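Local coordinates for protein enoyl-CoA hydratase/isomerase (Pseudomonas aeruginosa, PDB 3LAO) that probably adds water across the double bond of unsaturated acyl-CoA esters, possibly of steroid side chains, as a trimeric member of the crotonase family, at residues G93-W97 / G98-P102; A166-Y169 / I170-D174. All blocks are in the same frame, centred on the assembly; numbering follows the deposited sequence.

Interaction 1. Residues G93-W97 / G98-P102; sequences GVDPW and GVVQP
Asp95 folds its carboxylate back against the backbone that leaves its own turn, beside the amides of Val99 and Val100. Its CG stands anti to the backbone N (chi1 -178°), and this sends OD2 forward to two successive amides: Val99 N lies 3.1 Å from Asp95 OD2 and comes from above the carboxylate plane, while Val100 N, 3.0 Å from Asp95 OD2, arrives on the anti side and close to that plane. One oxygen thus grips two N-H groups from different directions, which limits rotation of the carboxylate. The other oxygen, OD1, receives a weak bond from Trp97 N at 2.8 Å. The backbone itself makes a type I beta turn from Asp95 to Gly98, closed by Gly98 N to Asp95 O at 3.0 Å; Gly98 then takes positive phi. A single aspartate here ties the turn to the residues that follow it, in a loop without helix or strand. Farther down the two arms, Val94 CG1 rests 3.4 Å from the carbonyl O of Pro102, which follows a cis peptide bond. Trp97 swings out of the turn, its NE1 bonded to Ala119 O and its ring edge-to-face with Phe36, while Arg156 bonds the carbonyls of Trp97 and Gly98. The loop, running from helix 75-78 to strand 108-112, packs against helix 38-53, which meets Val94, Pro96 and Trp97, and helix 119-125, which meets Pro96, Trp97 and Val99.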
loop_
_atom_site.group_PDB
_atom_site.type_symbol
_atom_site.label_atom_id
_atom_site.label_comp_id
_atom_site.label_asym_id
_atom_site.label_seq_id
_atom_site.Cartn_x
_atom_site.Cartn_y
_atom_site.Cartn_z
ATOM N N GLY B 93 -2.009 -30.443 0.427
ATOM C CA GLY B 93 -1.057 -29.509 0.997
ATOM C C GLY B 93 -1.570 -28.125 0.659
ATOM O O GLY B 93 -2.332 -27.975 -0.280
ATOM N N VAL B 94 -1.165 -27.126 1.421
ATOM C CA VAL B 94 -1.407 -25.706 1.098
ATOM C C VAL B 94 -0.038 -25.044 0.909
ATOM O O VAL B 94 0.871 -25.280 1.700
ATOM C CB VAL B 94 -2.102 -25.024 2.295
ATOM C CG1 VAL B 94 -2.272 -23.534 2.067
ATOM C CG2 VAL B 94 -3.435 -25.717 2.603
ATOM N N ASP B 95 0.130 -24.262 -0.148
ATOM C CA ASP B 95 1.377 -23.566 -0.433
ATOM C C ASP B 95 1.718 -22.556 0.681
ATOM O O ASP B 95 0.974 -21.609 0.915
ATOM C CB ASP B 95 1.248 -22.855 -1.775
ATOM C CG ASP B 95 2.520 -22.144 -2.189
ATOM O OD1 ASP B 95 3.484 -22.185 -1.411
ATOM O OD2 ASP B 95 2.559 -21.554 -3.288
ATOM N N PRO B 96 2.816 -22.804 1.411
ATOM C CA PRO B 96 3.319 -21.883 2.427
ATOM C C PRO B 96 3.537 -20.493 1.864
ATOM O O PRO B 96 3.250 -19.519 2.535
ATOM C CB PRO B 96 4.673 -22.498 2.805
ATOM C CG PRO B 96 4.415 -23.973 2.630
ATOM C CD PRO B 96 3.601 -24.054 1.378
ATOM N N TRP B 97 4.067 -20.416 0.655
ATOM C CA TRP B 97 4.273 -19.157 -0.008
ATOM C C TRP B 97 3.017 -18.446 -0.499
ATOM O O TRP B 97 3.093 -17.341 -1.011
ATOM C CB TRP B 97 5.293 -19.348 -1.110
ATOM C CG TRP B 97 6.650 -19.410 -0.444
ATOM C CD1 TRP B 97 7.466 -18.366 -0.182
ATOM C CD2 TRP B 97 7.275 -20.560 0.125
ATOM N NE1 TRP B 97 8.583 -18.787 0.481
ATOM C CE2 TRP B 97 8.490 -20.137 0.686
ATOM C CE3 TRP B 97 6.926 -21.910 0.210
ATOM C CZ2 TRP B 97 9.373 -21.014 1.315
ATOM C CZ3 TRP B 97 7.788 -22.777 0.847
ATOM C CH2 TRP B 97 9.000 -22.329 1.391
ATOM N N GLY B 98 1.872 -19.078 -0.312
ATOM C CA GLY B 98 0.592 -18.556 -0.767
ATOM C C GLY B 98 0.484 -18.143 -2.227
ATOM O O GLY B 98 -0.238 -17.201 -2.553
ATOM N N VAL B 99 1.178 -18.834 -3.119
ATOM C CA VAL B 99 1.152 -18.432 -4.519
ATOM C C VAL B 99 0.244 -19.336 -5.338
ATOM O O VAL B 99 -0.448 -18.886 -6.243
ATOM C CB VAL B 99 2.584 -18.360 -5.086
ATOM C CG1 VAL B 99 2.582 -18.319 -6.592
ATOM C CG2 VAL B 99 3.304 -17.134 -4.524
ATOM N N VAL B 100 0.223 -20.609 -4.971
ATOM C CA VAL B 100 -0.571 -21.646 -5.609
ATOM C C VAL B 100 -1.841 -22.036 -4.818
ATOM O O VAL B 100 -1.782 -22.316 -3.616
ATOM C CB VAL B 100 0.313 -22.893 -5.707
ATOM C CG1 VAL B 100 -0.512 -24.160 -5.916
ATOM C CG2 VAL B 100 1.316 -22.693 -6.788
ATOM N N GLN B 101 -2.977 -22.108 -5.495
ATOM C CA GLN B 101 -4.218 -22.466 -4.837
ATOM C C GLN B 101 -4.151 -23.894 -4.292
ATOM O O GLN B 101 -3.477 -24.756 -4.866
ATOM C CB GLN B 101 -5.394 -22.276 -5.793
ATOM C CG GLN B 101 -5.655 -20.820 -6.135
ATOM C CD GLN B 101 -5.897 -19.949 -4.887
ATOM O OE1 GLN B 101 -5.163 -18.977 -4.623
ATOM N NE2 GLN B 101 -6.930 -20.301 -4.108
ATOM N N PRO B 102 -4.855 -24.160 -3.178
ATOM C CA PRO B 102 -5.691 -23.204 -2.449
ATOM C C PRO B 102 -4.913 -22.383 -1.432
ATOM O O PRO B 102 -3.909 -22.810 -0.881
ATOM C CB PRO B 102 -6.653 -24.102 -1.681
ATOM C CG PRO B 102 -5.846 -25.402 -1.459
ATOM C CD PRO B 102 -4.762 -25.466 -2.491
#

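Interaction 2. Residues A166-Y169 / I170-D174; sequences AMRY and ILTGD
Ile170 CD1 sits at the apolar centre, closely met by CE of Met167 (a selenomethionine) at 3.3 Å and by Ala166 CB at 3.9 Å, while Leu171 CD1 reaches CB of Met167 at 4.1 Å. This is the last turn of helix 163-170 and its C-terminal exit: Ile170 N and Leu171 N still bond the carbonyls four residues back, and Gly173, with positive phi, turns the chain away toward strand 175-177. The bends at chi2 and chi3 of Met167 fold its methyl back toward Ile170, whose side chain also packs on Phe157 and on Ala218 of the second subunit. Farther out, Tyr169 and Arg168 lie against one another, CG of Arg168 over one face of the phenol ring and Tyr169 CE1 over one face of the guanidinium, while Tyr169 OH bonds Glu180. The polar edge is a salt bridge, Arg168 NH1 to Asp174 OD2 at 2.8 Å, nearly in the guanidinium plane and on the anti lone pair of OD2; the two flat groups are turned 79° apart. Asp174 OD1 has a second partner in Arg206 of the second subunit, so the carboxylate joins the helix end to the trimer interface. Thr172 forms an ST turn, Asp174 N donating to its OG1 at 3.2 Å. That hydroxyl, placed between its own N and carbonyl carbon (chi1 52°), also lies doubtfully close to Arg168 O. Finally, one water donates to Tyr169 O and to Asp174 O, 2.6 Å from each.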
loop_
_atom_site.group_PDB
_atom_site.type_symbol
_atom_site.label_atom_id
_atom_site.label_comp_id
_atom_site.label_asym_id
_atom_site.label_seq_id
_atom_site.Cartn_x
_atom_site.Cartn_y
_atom_site.Cartn_z
ATOM N N ALA B 166 11.543 -1.411 -1.665
ATOM C CA ALA B 166 11.611 -2.828 -1.952
ATOM C C ALA B 166 12.585 -3.075 -3.107
ATOM O O ALA B 166 13.312 -4.063 -3.121
ATOM C CB ALA B 166 10.221 -3.402 -2.252
HETATM N N MSE B 167 12.594 -2.160 -4.076
HETATM C CA MSE B 167 13.512 -2.292 -5.197
HETATM C C MSE B 167 14.971 -2.159 -4.735
HETATM O O MSE B 167 15.820 -2.919 -5.183
HETATM C CB MSE B 167 13.146 -1.328 -6.337
HETATM C CG MSE B 167 11.843 -1.706 -7.109
HETATM SE SE MSE B 167 11.570 -3.659 -7.553
HETATM C CE MSE B 167 10.363 -4.119 -6.062
ATOM N N ARG B 168 15.233 -1.261 -3.802
ATOM C CA ARG B 168 16.569 -1.066 -3.274
ATOM C C ARG B 168 17.226 -2.329 -2.690
ATOM O O ARG B 168 18.440 -2.424 -2.649
ATOM C CB ARG B 168 16.549 0.073 -2.255
ATOM C CG ARG B 168 17.372 -0.166 -1.034
ATOM C CD ARG B 168 18.577 0.714 -1.046
ATOM N NE ARG B 168 19.456 0.465 0.089
ATOM C CZ ARG B 168 20.425 -0.439 0.103
ATOM N NH1 ARG B 168 20.643 -1.199 -0.953
ATOM N NH2 ARG B 168 21.170 -0.583 1.182
ATOM N N TYR B 169 16.429 -3.290 -2.240
ATOM C CA TYR B 169 16.949 -4.581 -1.735
ATOM C C TYR B 169 16.746 -5.734 -2.712
ATOM O O TYR B 169 17.574 -6.618 -2.819
ATOM C CB TYR B 169 16.319 -4.956 -0.389
ATOM C CG TYR B 169 16.786 -4.037 0.687
ATOM C CD1 TYR B 169 18.075 -4.150 1.198
ATOM C CD2 TYR B 169 15.962 -3.014 1.172
ATOM C CE1 TYR B 169 18.533 -3.287 2.183
ATOM C CE2 TYR B 169 16.412 -2.142 2.149
ATOM C CZ TYR B 169 17.700 -2.284 2.642
ATOM O OH TYR B 169 18.144 -1.438 3.612
ATOM N N ILE B 170 15.622 -5.750 -3.405
ATOM C CA ILE B 170 15.371 -6.810 -4.346
ATOM C C ILE B 170 16.391 -6.739 -5.494
ATOM O O ILE B 170 17.004 -7.740 -5.848
ATOM C CB ILE B 170 13.939 -6.714 -4.883
ATOM C CG1 ILE B 170 12.924 -7.095 -3.794
ATOM C CG2 ILE B 170 13.746 -7.617 -6.077
ATOM C CD1 ILE B 170 11.509 -6.601 -4.127
ATOM N N LEU B 171 16.583 -5.552 -6.066
ATOM C CA LEU B 171 17.433 -5.414 -7.246
ATOM C C LEU B 171 18.910 -5.434 -6.892
ATOM O O LEU B 171 19.738 -5.482 -7.772
ATOM C CB LEU B 171 17.104 -4.149 -8.057
ATOM C CG LEU B 171 15.662 -4.052 -8.565
ATOM C CD1 LEU B 171 15.402 -2.778 -9.392
ATOM C CD2 LEU B 171 15.244 -5.289 -9.358
ATOM N N THR B 172 19.256 -5.423 -5.617
ATOM C CA THR B 172 20.671 -5.326 -5.281
ATOM C C THR B 172 21.142 -6.554 -4.568
ATOM O O THR B 172 22.301 -6.946 -4.653
ATOM C CB THR B 172 20.951 -4.123 -4.343
ATOM O OG1 THR B 172 20.066 -4.191 -3.212
ATOM C CG2 THR B 172 20.753 -2.796 -5.078
ATOM N N GLY B 173 20.249 -7.141 -3.800
ATOM C CA GLY B 173 20.613 -8.302 -3.023
ATOM C C GLY B 173 21.187 -7.896 -1.693
ATOM O O GLY B 173 21.572 -8.740 -0.910
ATOM N N ASP B 174 21.219 -6.603 -1.416
ATOM C CA ASP B 174 21.809 -6.128 -0.160
ATOM C C ASP B 174 21.138 -6.700 1.063
ATOM O O ASP B 174 19.932 -6.996 1.059
ATOM C CB ASP B 174 21.790 -4.598 -0.080
ATOM C CG ASP B 174 22.966 -3.968 -0.801
ATOM O OD1 ASP B 174 24.050 -4.599 -0.811
ATOM O OD2 ASP B 174 22.819 -2.853 -1.357
HETATM O O HOH W 1 18.077 -7.858 -0.593
#

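Overall arrangement
Interactions 1 and 2 are both local closures of the chain within one subunit, yet they solve different problems. Their centres are 25 Å apart and their nearest atoms about 13 Å, so neither touches the other, and they share no helix or strand. Residues 93-102 shape an irregular loop of mixed burial, where a carboxylate gathers backbone amides. Residues 166-174, farther from the middle of the chain but more buried in the trimer, end a helix with aliphatic packing on one part and a charged pair at the subunit interface. An aspartate serves in each, accepting from backbone in the first and pairing with arginines in the second. Both meet the second subunit, interaction 1 through Val99 and interaction 2 much more broadly.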